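PDB 3LOV: protoporphyrinogen oxidase from Exiguobacterium sibiricum, which probably oxidises coproporphyrinogen III to coproporphyrin III with FAD and molecular oxygen, a step of coproporphyrin-dependent heme b biosynthesis. Local coordinates for residues 53-58 against 357-362; 313-318 against 399-404; 299-304 against 421-426. All blocks are in the same frame, centred on the assembly; numbering follows the deposited sequence.

Interaction 1 of 3, residues 53-58 against 357-362; sequences FTIERG and HTVLRA
Segments 53-58 and 357-362 run nearly parallel, their end-to-end directions 7° apart, but the CA atoms of Ile-55 and Val-359 stay 8.9 Å apart, so side chains and not paired strands bridge them. At one end the Phe-53 ring meets His-357 edge to face: CZ of Phe-53 stands 3.7 Å over the centre of the imidazole, the planes inclined at 65°. NE2 of His-357 is held separately by NZ of Lys-399. In the middle, CD1 of Ile-55 and CG1 of Val-359 touch tip to tip at 4.1 Å. Arg-361 closes the other end. With CG anti to the backbone N and a bend at chi3 (79°), its guanidinium reaches the turn after strand 55-56. NH1 of Arg-361 gives a nearly straight bond of 2.7 Å to a lone pair of Gly-58 O, close to the guanidinium plane, and NH1 also makes a weak bond to Glu-56 O at 2.8 Å. A weak NH2 bond to Gly-58 O completes the clamp on these backbone carbonyls. The carboxylate of Glu-56 turns elsewhere, to Thr-47 and Leu-235 N. Arg-361 also touches Asp-60, an FAD-binding residue, which places this end of the contact beside the cofactor site. Strand 55-56 pairs with strand 47-48, while strand 357-364 pairs with strand 307-318, whose Thr-314 and Ile-316 pack against Ile-55 and Phe-53.

Interaction 2 of 3, residues 313-318 against 399-404; sequences VTMIFD and KQVIIS
The flat groups here are chiefly the peptides of two antiparallel strands, joined by N-H...O=C bonds lying in the carbonyl planes or nearly along the C=O axes, with side chains above and below. One face carries Val-313, Met-315, Val-401 and Ile-403; the other carries Thr-314, Ile-316, Gln-400 and Ile-402. Thr-314 and Ile-402 exchange two bonds of 2.8 Å between their N and O atoms, and Ile-316 N reaches Gln-400 O almost straight (176°). Ile-316 O then accepts from both Lys-399 N at 2.7 Å and Gln-400 N at 3.2 Å, a classic beta bulge. On the Met-315 face the side chains of Val-313 and Val-401 cross obliquely, CG1 to CG1 at 3.7 Å. On the Ile-316 face, CD1 of Ile-316 meets CD1 of Ile-402 at 3.8 Å and the amide oxygen OE1 of Gln-400 at 3.5 Å; NE2 of Gln-400 bonds to Tyr-48 OH. Lys-399, bent at chi3 and chi4, brings NZ to 3.6 Å from Asp-318 OD1, a long salt bridge at the exposed end. Strand 400-411 is the outermost strand here, and 307-318 lies between it and 357-364. Helix 377-392 packs on the Met-315 face, while Val-359 packs on Ile-316 and Arg-57 on Ile-402.

Interaction 3 of 3, residues 299-304 against 421-426; sequences LPELEQ and IQRVRE
NH1 of Arg-423 is the polar atom with most holding it, gripped by two oxygens: the backbone O of His-298, just before segment 299-304, and OE1 of Glu-301. The second bond is a salt bridge of 3.0 Å but a weak hydrogen bond, its N-H...O angle only 124°. OE1 of Glu-301 comes in at the edge of the guanidinium, and the carboxylate plane is turned 25° from it. The two chains cross at about a right angle. Each is bent at chi2, and the bends bring the two charged ends together. OE2 of Glu-301 lies against the aliphatic part of the arginine, 3.1 Å from its CD. Because the charges are paired, with both residues partly exposed, each would be expected to stabilise the ionised form of the other.

Beneath this bridge Val-424 is the central apolar residue, its two methyls divided between neighbours. CG2 of Val-424 presses on CB of Glu-301 at 3.5 Å, the two side chains sliding past each other in opposite directions. CG1, anti to the backbone N, meets CD1 of Leu-302 at 3.9 Å and CD2 of Leu-299 at 4.0 Å, each leucine crossing it at roughly a right angle. Farther along, CD2 of Leu-302 touches CD1 of Ile-421 at 4.1 Å, and Leu-302 continues onto His-287, Val-290 and Val-291 of helix 287-293.

Leu-299 holds the N-cap position of the short helix 300-303. This one-turn helix, with Leu-299 before it, packs through Val-424 against helix 417-431, a helix-to-helix contact at the flank of the flavin-containing amine oxidoreductase fold, away from the FAD.

Interactions 1 and 2 are neighbours, their centres 7 Å apart, and share one mixed sheet: strand 357-364 lies beside 307-318, with bonds probably running from Met-315 N to Leu-360 O and from Phe-317 N to Thr-358 O. Interaction 3 is on the opposite side of the chain's centre, its centre about 37 Å from that of interaction 1 and 40 Å from that of interaction 2. Helix 300-303 leads into strand 307-318, and strand 400-411 into helix 417-431, so interaction 3 brackets interaction 2 along the chain. Interaction 1 crosses both: 53-58 precedes 299-304, and 357-362 falls between 313-318 and 399-404. Distant sequence parts thus join in one FAD-binding fold.

Interaction 1 of 3, residues 53-58 against 357-362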
loop_
_atom_site.group_PDB
_atom_site.type_symbol
_atom_site.label_atom_id
_atom_site.label_comp_id
_atom_site.label_asym_id
_atom_site.label_seq_id
_atom_site.Cartn_x
_atom_site.Cartn_y
_atom_site.Cartn_z
ATOM N N PHE A 53 0.736 -19.680 -14.407
ATOM C CA PHE A 53 0.331 -18.340 -13.935
ATOM C C PHE A 53 1.272 -17.802 -12.830
ATOM O O PHE A 53 1.787 -18.570 -12.028
ATOM C CB PHE A 53 -1.109 -18.369 -13.393
ATOM C CG PHE A 53 -2.157 -18.742 -14.408
ATOM C CD1 PHE A 53 -2.461 -17.898 -15.449
ATOM C CD2 PHE A 53 -2.873 -19.935 -14.276
ATOM C CE1 PHE A 53 -3.425 -18.250 -16.392
ATOM C CE2 PHE A 53 -3.853 -20.295 -15.195
ATOM C CZ PHE A 53 -4.133 -19.442 -16.254
ATOM N N THR A 54 1.507 -16.487 -12.814
ATOM C CA THR A 54 2.122 -15.783 -11.666
ATOM C C THR A 54 1.232 -14.556 -11.351
ATOM O O THR A 54 1.353 -13.479 -11.951
ATOM C CB THR A 54 3.591 -15.351 -11.936
ATOM O OG1 THR A 54 4.352 -16.476 -12.397
ATOM C CG2 THR A 54 4.268 -14.780 -10.695
ATOM N N ILE A 55 0.306 -14.741 -10.431
ATOM C CA ILE A 55 -0.752 -13.754 -10.185
ATOM C C ILE A 55 -0.685 -13.353 -8.720
ATOM O O ILE A 55 -0.744 -14.217 -7.854
ATOM C CB ILE A 55 -2.120 -14.353 -10.532
ATOM C CG1 ILE A 55 -2.225 -14.618 -12.042
ATOM C CG2 ILE A 55 -3.265 -13.428 -10.108
ATOM C CD1 ILE A 55 -3.424 -15.490 -12.428
ATOM N N GLU A 56 -0.554 -12.054 -8.449
ATOM C CA GLU A 56 -0.404 -11.572 -7.061
ATOM C C GLU A 56 -1.744 -11.546 -6.324
ATOM O O GLU A 56 -2.747 -11.139 -6.883
ATOM C CB GLU A 56 0.275 -10.185 -7.014
ATOM C CG GLU A 56 1.680 -10.162 -7.651
ATOM C CD GLU A 56 2.687 -11.006 -6.911
ATOM O OE1 GLU A 56 2.378 -11.461 -5.791
ATOM O OE2 GLU A 56 3.815 -11.197 -7.439
ATOM N N ARG A 57 -1.760 -12.044 -5.094
ATOM C CA ARG A 57 -2.955 -12.040 -4.280
ATOM C C ARG A 57 -3.061 -10.795 -3.444
ATOM O O ARG A 57 -4.154 -10.386 -3.111
ATOM C CB ARG A 57 -3.009 -13.240 -3.354
ATOM C CG ARG A 57 -3.338 -14.554 -4.058
ATOM C CD ARG A 57 -3.505 -15.596 -2.972
ATOM N NE ARG A 57 -3.744 -16.934 -3.452
ATOM C CZ ARG A 57 -4.874 -17.606 -3.332
ATOM N NH1 ARG A 57 -5.952 -17.052 -2.798
ATOM N NH2 ARG A 57 -4.929 -18.846 -3.785
ATOM N N GLY A 58 -1.922 -10.221 -3.073
ATOM C CA GLY A 58 -1.856 -8.960 -2.320
ATOM C C GLY A 58 -1.208 -7.836 -3.118
ATOM O O GLY A 58 -1.630 -7.536 -4.218
ATOM N N HIS A 357 -3.595 -15.762 -21.680
ATOM C CA HIS A 357 -4.906 -15.608 -21.079
ATOM C C HIS A 357 -5.248 -14.161 -20.836
ATOM O O HIS A 357 -4.384 -13.291 -20.859
ATOM C CB HIS A 357 -4.975 -16.350 -19.737
ATOM C CG HIS A 357 -4.786 -17.826 -19.843
ATOM N ND1 HIS A 357 -3.554 -18.400 -20.069
ATOM C CD2 HIS A 357 -5.663 -18.849 -19.716
ATOM C CE1 HIS A 357 -3.681 -19.714 -20.073
ATOM N NE2 HIS A 357 -4.952 -20.013 -19.867
ATOM N N THR A 358 -6.538 -13.933 -20.592
ATOM C CA THR A 358 -7.050 -12.657 -20.192
ATOM C C THR A 358 -7.330 -12.826 -18.714
ATOM O O THR A 358 -8.115 -13.702 -18.311
ATOM C CB THR A 358 -8.321 -12.315 -20.967
ATOM O OG1 THR A 358 -7.979 -12.164 -22.351
ATOM C CG2 THR A 358 -8.955 -11.019 -20.479
ATOM N N VAL A 359 -6.675 -11.999 -17.897
ATOM C CA VAL A 359 -6.859 -12.074 -16.453
ATOM C C VAL A 359 -7.227 -10.719 -15.896
ATOM O O VAL A 359 -6.490 -9.739 -16.101
ATOM C CB VAL A 359 -5.603 -12.584 -15.784
ATOM C CG1 VAL A 359 -5.821 -12.728 -14.268
ATOM C CG2 VAL A 359 -5.168 -13.928 -16.444
ATOM N N LEU A 360 -8.362 -10.682 -15.192
ATOM C CA LEU A 360 -8.857 -9.465 -14.558
ATOM C C LEU A 360 -8.698 -9.602 -13.028
ATOM O O LEU A 360 -9.015 -10.635 -12.449
ATOM C CB LEU A 360 -10.317 -9.164 -14.964
ATOM C CG LEU A 360 -10.672 -8.923 -16.460
ATOM C CD1 LEU A 360 -12.178 -8.644 -16.657
ATOM C CD2 LEU A 360 -9.870 -7.769 -17.067
ATOM N N ARG A 361 -8.166 -8.574 -12.378
ATOM C CA ARG A 361 -8.088 -8.543 -10.892
ATOM C C ARG A 361 -8.885 -7.338 -10.389
ATOM O O ARG A 361 -8.501 -6.205 -10.644
ATOM C CB ARG A 361 -6.641 -8.494 -10.340
ATOM C CG ARG A 361 -6.601 -8.686 -8.781
ATOM C CD ARG A 361 -5.241 -9.001 -8.155
ATOM N NE ARG A 361 -4.405 -7.824 -8.004
ATOM C CZ ARG A 361 -3.518 -7.620 -7.015
ATOM N NH1 ARG A 361 -3.306 -8.521 -6.055
ATOM N NH2 ARG A 361 -2.839 -6.492 -6.984
ATOM N N ALA A 362 -10.024 -7.602 -9.756
ATOM C CA ALA A 362 -10.856 -6.558 -9.163
ATOM C C ALA A 362 -10.541 -6.418 -7.666
ATOM O O ALA A 362 -10.197 -7.378 -6.997
ATOM C CB ALA A 362 -12.347 -6.828 -9.402
#

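Interaction 2 of 3, residues 313-318 against 399-404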
loop_
_atom_site.group_PDB
_atom_site.type_symbol
_atom_site.label_atom_id
_atom_site.label_comp_id
_atom_site.label_asym_id
_atom_site.label_seq_id
_atom_site.Cartn_x
_atom_site.Cartn_y
_atom_site.Cartn_z
ATOM N N VAL A 313 -10.202 -10.125 -6.231
ATOM C CA VAL A 313 -10.949 -11.185 -6.886
ATOM C C VAL A 313 -10.398 -11.236 -8.312
ATOM O O VAL A 313 -10.554 -10.293 -9.068
ATOM C CB VAL A 313 -12.478 -10.945 -6.835
ATOM C CG1 VAL A 313 -13.241 -12.129 -7.526
ATOM C CG2 VAL A 313 -12.939 -10.747 -5.380
ATOM N N THR A 314 -9.675 -12.303 -8.617
ATOM C CA THR A 314 -8.978 -12.434 -9.878
ATOM C C THR A 314 -9.731 -13.452 -10.696
ATOM O O THR A 314 -10.042 -14.516 -10.198
ATOM C CB THR A 314 -7.515 -12.889 -9.703
ATOM O OG1 THR A 314 -6.737 -11.816 -9.136
ATOM C CG2 THR A 314 -6.928 -13.286 -11.062
HETATM N N MSE A 315 -10.059 -13.093 -11.936
HETATM C CA MSE A 315 -10.774 -13.993 -12.861
HETATM C C MSE A 315 -9.907 -14.300 -14.083
HETATM O O MSE A 315 -9.476 -13.376 -14.777
HETATM C CB MSE A 315 -12.061 -13.332 -13.325
HETATM C CG MSE A 315 -13.119 -13.295 -12.262
HETATM SE SE MSE A 315 -14.321 -11.811 -12.502
HETATM C CE MSE A 315 -15.699 -12.716 -11.536
ATOM N N ILE A 316 -9.656 -15.594 -14.299
ATOM C CA ILE A 316 -8.841 -16.097 -15.390
ATOM C C ILE A 316 -9.807 -16.531 -16.482
ATOM O O ILE A 316 -10.658 -17.367 -16.261
ATOM C CB ILE A 316 -7.969 -17.314 -14.972
ATOM C CG1 ILE A 316 -6.799 -16.876 -14.066
ATOM C CG2 ILE A 316 -7.427 -18.040 -16.240
ATOM C CD1 ILE A 316 -6.181 -17.994 -13.225
ATOM N N PHE A 317 -9.657 -15.944 -17.661
ATOM C CA PHE A 317 -10.444 -16.302 -18.838
ATOM C C PHE A 317 -9.551 -16.849 -19.914
ATOM O O PHE A 317 -8.406 -16.403 -20.049
ATOM C CB PHE A 317 -11.072 -15.053 -19.431
ATOM C CG PHE A 317 -12.007 -14.355 -18.509
ATOM C CD1 PHE A 317 -13.357 -14.709 -18.472
ATOM C CD2 PHE A 317 -11.543 -13.348 -17.667
ATOM C CE1 PHE A 317 -14.238 -14.051 -17.619
ATOM C CE2 PHE A 317 -12.412 -12.690 -16.826
ATOM C CZ PHE A 317 -13.762 -13.041 -16.787
ATOM N N ASP A 318 -10.076 -17.754 -20.735
ATOM C CA ASP A 318 -9.382 -18.114 -21.968
ATOM C C ASP A 318 -9.135 -16.829 -22.772
ATOM O O ASP A 318 -9.945 -15.898 -22.732
ATOM C CB ASP A 318 -10.180 -19.154 -22.772
ATOM C CG ASP A 318 -9.930 -20.579 -22.290
ATOM O OD1 ASP A 318 -8.743 -20.937 -22.109
ATOM O OD2 ASP A 318 -10.913 -21.339 -22.097
ATOM N N LYS A 399 -12.816 -18.913 -16.333
ATOM C CA LYS A 399 -12.342 -20.279 -16.236
ATOM C C LYS A 399 -11.946 -20.598 -14.795
ATOM O O LYS A 399 -12.042 -21.730 -14.335
ATOM C CB LYS A 399 -11.154 -20.462 -17.185
ATOM C CG LYS A 399 -10.522 -21.821 -17.099
ATOM C CD LYS A 399 -9.652 -22.137 -18.325
ATOM C CE LYS A 399 -8.420 -21.249 -18.408
ATOM N NZ LYS A 399 -7.290 -21.975 -19.017
ATOM N N GLN A 400 -11.500 -19.592 -14.064
ATOM C CA GLN A 400 -11.074 -19.813 -12.685
ATOM C C GLN A 400 -11.137 -18.481 -11.949
ATOM O O GLN A 400 -10.903 -17.440 -12.572
ATOM C CB GLN A 400 -9.654 -20.364 -12.651
ATOM C CG GLN A 400 -9.278 -20.936 -11.282
ATOM C CD GLN A 400 -7.812 -21.214 -11.148
ATOM O OE1 GLN A 400 -7.058 -21.151 -12.117
ATOM N NE2 GLN A 400 -7.390 -21.533 -9.937
ATOM N N VAL A 401 -11.465 -18.528 -10.654
ATOM C CA VAL A 401 -11.508 -17.346 -9.817
ATOM C C VAL A 401 -10.622 -17.558 -8.589
ATOM O O VAL A 401 -10.644 -18.606 -7.999
ATOM C CB VAL A 401 -12.973 -16.974 -9.463
ATOM C CG1 VAL A 401 -13.045 -15.681 -8.700
ATOM C CG2 VAL A 401 -13.775 -16.844 -10.735
ATOM N N ILE A 402 -9.805 -16.559 -8.244
ATOM C CA ILE A 402 -8.909 -16.616 -7.080
ATOM C C ILE A 402 -9.281 -15.425 -6.209
ATOM O O ILE A 402 -9.154 -14.250 -6.632
ATOM C CB ILE A 402 -7.392 -16.538 -7.498
ATOM C CG1 ILE A 402 -7.022 -17.666 -8.494
ATOM C CG2 ILE A 402 -6.437 -16.552 -6.223
ATOM C CD1 ILE A 402 -5.822 -17.315 -9.530
ATOM N N ILE A 403 -9.776 -15.727 -5.006
ATOM C CA ILE A 403 -10.235 -14.739 -4.041
ATOM C C ILE A 403 -9.246 -14.644 -2.866
ATOM O O ILE A 403 -8.856 -15.651 -2.310
ATOM C CB ILE A 403 -11.643 -15.114 -3.488
ATOM C CG1 ILE A 403 -12.728 -14.922 -4.559
ATOM C CG2 ILE A 403 -11.996 -14.271 -2.292
ATOM C CD1 ILE A 403 -14.094 -15.519 -4.139
ATOM N N SER A 404 -8.824 -13.441 -2.521
ATOM C CA SER A 404 -7.938 -13.228 -1.379
ATOM C C SER A 404 -8.488 -12.087 -0.554
ATOM O O SER A 404 -9.142 -11.195 -1.085
ATOM C CB SER A 404 -6.538 -12.890 -1.851
ATOM O OG SER A 404 -6.112 -13.868 -2.781
#

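Interaction 3 of 3, residues 299-304 against 421-426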
loop_
_atom_site.group_PDB
_atom_site.type_symbol
_atom_site.label_atom_id
_atom_site.label_comp_id
_atom_site.label_asym_id
_atom_site.label_seq_id
_atom_site.Cartn_x
_atom_site.Cartn_y
_atom_site.Cartn_z
ATOM N N LEU A 299 -1.483 4.465 24.473
ATOM C CA LEU A 299 -1.280 4.545 23.031
ATOM C C LEU A 299 -2.581 4.916 22.271
ATOM O O LEU A 299 -3.031 4.179 21.388
ATOM C CB LEU A 299 -0.791 3.172 22.583
ATOM C CG LEU A 299 0.562 2.704 23.148
ATOM C CD1 LEU A 299 1.015 1.348 22.519
ATOM C CD2 LEU A 299 1.612 3.749 22.949
ATOM N N PRO A 300 -3.227 6.043 22.643
ATOM C CA PRO A 300 -4.509 6.372 22.008
ATOM C C PRO A 300 -4.325 6.608 20.507
ATOM O O PRO A 300 -5.241 6.331 19.732
ATOM C CB PRO A 300 -4.934 7.668 22.720
ATOM C CG PRO A 300 -3.655 8.268 23.225
ATOM C CD PRO A 300 -2.806 7.075 23.604
ATOM N N GLU A 301 -3.150 7.122 20.114
ATOM C CA GLU A 301 -2.826 7.313 18.692
ATOM C C GLU A 301 -3.040 6.018 17.919
ATOM O O GLU A 301 -3.653 6.016 16.852
ATOM C CB GLU A 301 -1.398 7.782 18.482
ATOM C CG GLU A 301 -1.081 9.128 19.095
ATOM C CD GLU A 301 -0.698 9.046 20.583
ATOM O OE1 GLU A 301 -0.780 7.975 21.210
ATOM O OE2 GLU A 301 -0.246 10.059 21.115
ATOM N N LEU A 302 -2.605 4.900 18.477
ATOM C CA LEU A 302 -2.839 3.611 17.829
ATOM C C LEU A 302 -4.283 3.121 17.948
ATOM O O LEU A 302 -4.770 2.459 17.040
ATOM C CB LEU A 302 -1.878 2.544 18.355
ATOM C CG LEU A 302 -0.416 2.715 17.965
ATOM C CD1 LEU A 302 0.346 1.417 18.304
ATOM C CD2 LEU A 302 -0.245 3.038 16.498
ATOM N N GLU A 303 -4.972 3.429 19.058
ATOM C CA GLU A 303 -6.409 3.063 19.186
ATOM C C GLU A 303 -7.277 3.800 18.145
ATOM O O GLU A 303 -8.262 3.285 17.686
ATOM C CB GLU A 303 -6.948 3.373 20.594
ATOM C CG GLU A 303 -6.332 2.514 21.679
ATOM C CD GLU A 303 -6.502 3.069 23.091
ATOM O OE1 GLU A 303 -6.970 4.210 23.275
ATOM O OE2 GLU A 303 -6.101 2.364 24.028
ATOM N N GLN A 304 -6.907 5.021 17.809
ATOM C CA GLN A 304 -7.644 5.813 16.823
ATOM C C GLN A 304 -7.161 5.659 15.400
ATOM O O GLN A 304 -7.699 6.303 14.524
ATOM C CB GLN A 304 -7.538 7.290 17.208
ATOM C CG GLN A 304 -8.266 7.568 18.515
ATOM C CD GLN A 304 -7.737 8.800 19.210
ATOM O OE1 GLN A 304 -7.524 9.849 18.596
ATOM N NE2 GLN A 304 -7.491 8.672 20.497
ATOM N N ILE A 421 3.178 8.963 15.626
ATOM C CA ILE A 421 3.933 7.721 15.709
ATOM C C ILE A 421 5.228 7.935 16.537
ATOM O O ILE A 421 5.600 7.051 17.291
ATOM C CB ILE A 421 4.239 7.202 14.338
ATOM C CG1 ILE A 421 2.925 6.718 13.651
ATOM C CG2 ILE A 421 5.409 6.153 14.338
ATOM C CD1 ILE A 421 2.021 5.760 14.446
ATOM N N GLN A 422 5.922 9.072 16.400
ATOM C CA GLN A 422 7.088 9.404 17.257
ATOM C C GLN A 422 6.675 9.355 18.734
ATOM O O GLN A 422 7.370 8.789 19.596
ATOM C CB GLN A 422 7.678 10.797 16.888
ATOM C CG GLN A 422 8.464 11.498 18.020
ATOM C CD GLN A 422 9.041 12.879 17.639
ATOM O OE1 GLN A 422 8.994 13.302 16.483
ATOM N NE2 GLN A 422 9.598 13.571 18.625
ATOM N N ARG A 423 5.536 9.969 19.042
ATOM C CA ARG A 423 5.071 9.951 20.408
ATOM C C ARG A 423 4.724 8.519 20.867
ATOM O O ARG A 423 5.074 8.156 21.965
ATOM C CB ARG A 423 3.913 10.947 20.621
ATOM C CG ARG A 423 3.543 11.177 22.117
ATOM C CD ARG A 423 2.468 10.198 22.521
ATOM N NE ARG A 423 2.393 9.874 23.942
ATOM C CZ ARG A 423 1.653 8.885 24.431
ATOM N NH1 ARG A 423 0.954 8.098 23.605
ATOM N NH2 ARG A 423 1.618 8.666 25.744
ATOM N N VAL A 424 4.064 7.703 20.035
ATOM C CA VAL A 424 3.807 6.282 20.361
ATOM C C VAL A 424 5.143 5.557 20.726
ATOM O O VAL A 424 5.258 4.941 21.794
ATOM C CB VAL A 424 2.986 5.560 19.203
ATOM C CG1 VAL A 424 3.073 4.033 19.259
ATOM C CG2 VAL A 424 1.512 5.995 19.193
ATOM N N ARG A 425 6.168 5.726 19.893
ATOM C CA ARG A 425 7.465 5.072 20.095
ATOM C C ARG A 425 8.176 5.490 21.383
ATOM O O ARG A 425 8.764 4.630 22.062
ATOM C CB ARG A 425 8.370 5.303 18.893
ATOM C CG ARG A 425 7.892 4.513 17.644
ATOM C CD ARG A 425 8.916 4.623 16.528
ATOM N NE ARG A 425 8.776 3.564 15.529
ATOM C CZ ARG A 425 8.606 3.764 14.221
ATOM N NH1 ARG A 425 8.587 4.987 13.688
ATOM N NH2 ARG A 425 8.516 2.719 13.422
ATOM N N GLU A 426 8.057 6.774 21.753
ATOM C CA GLU A 426 8.623 7.297 23.007
ATOM C C GLU A 426 7.905 6.739 24.215
ATOM O O GLU A 426 8.524 6.425 25.236
ATOM C CB GLU A 426 8.525 8.830 23.038
ATOM C CG GLU A 426 9.452 9.497 22.047
ATOM C CD GLU A 426 9.177 10.988 21.899
ATOM O OE1 GLU A 426 8.357 11.526 22.689
ATOM O OE2 GLU A 426 9.778 11.609 20.985
#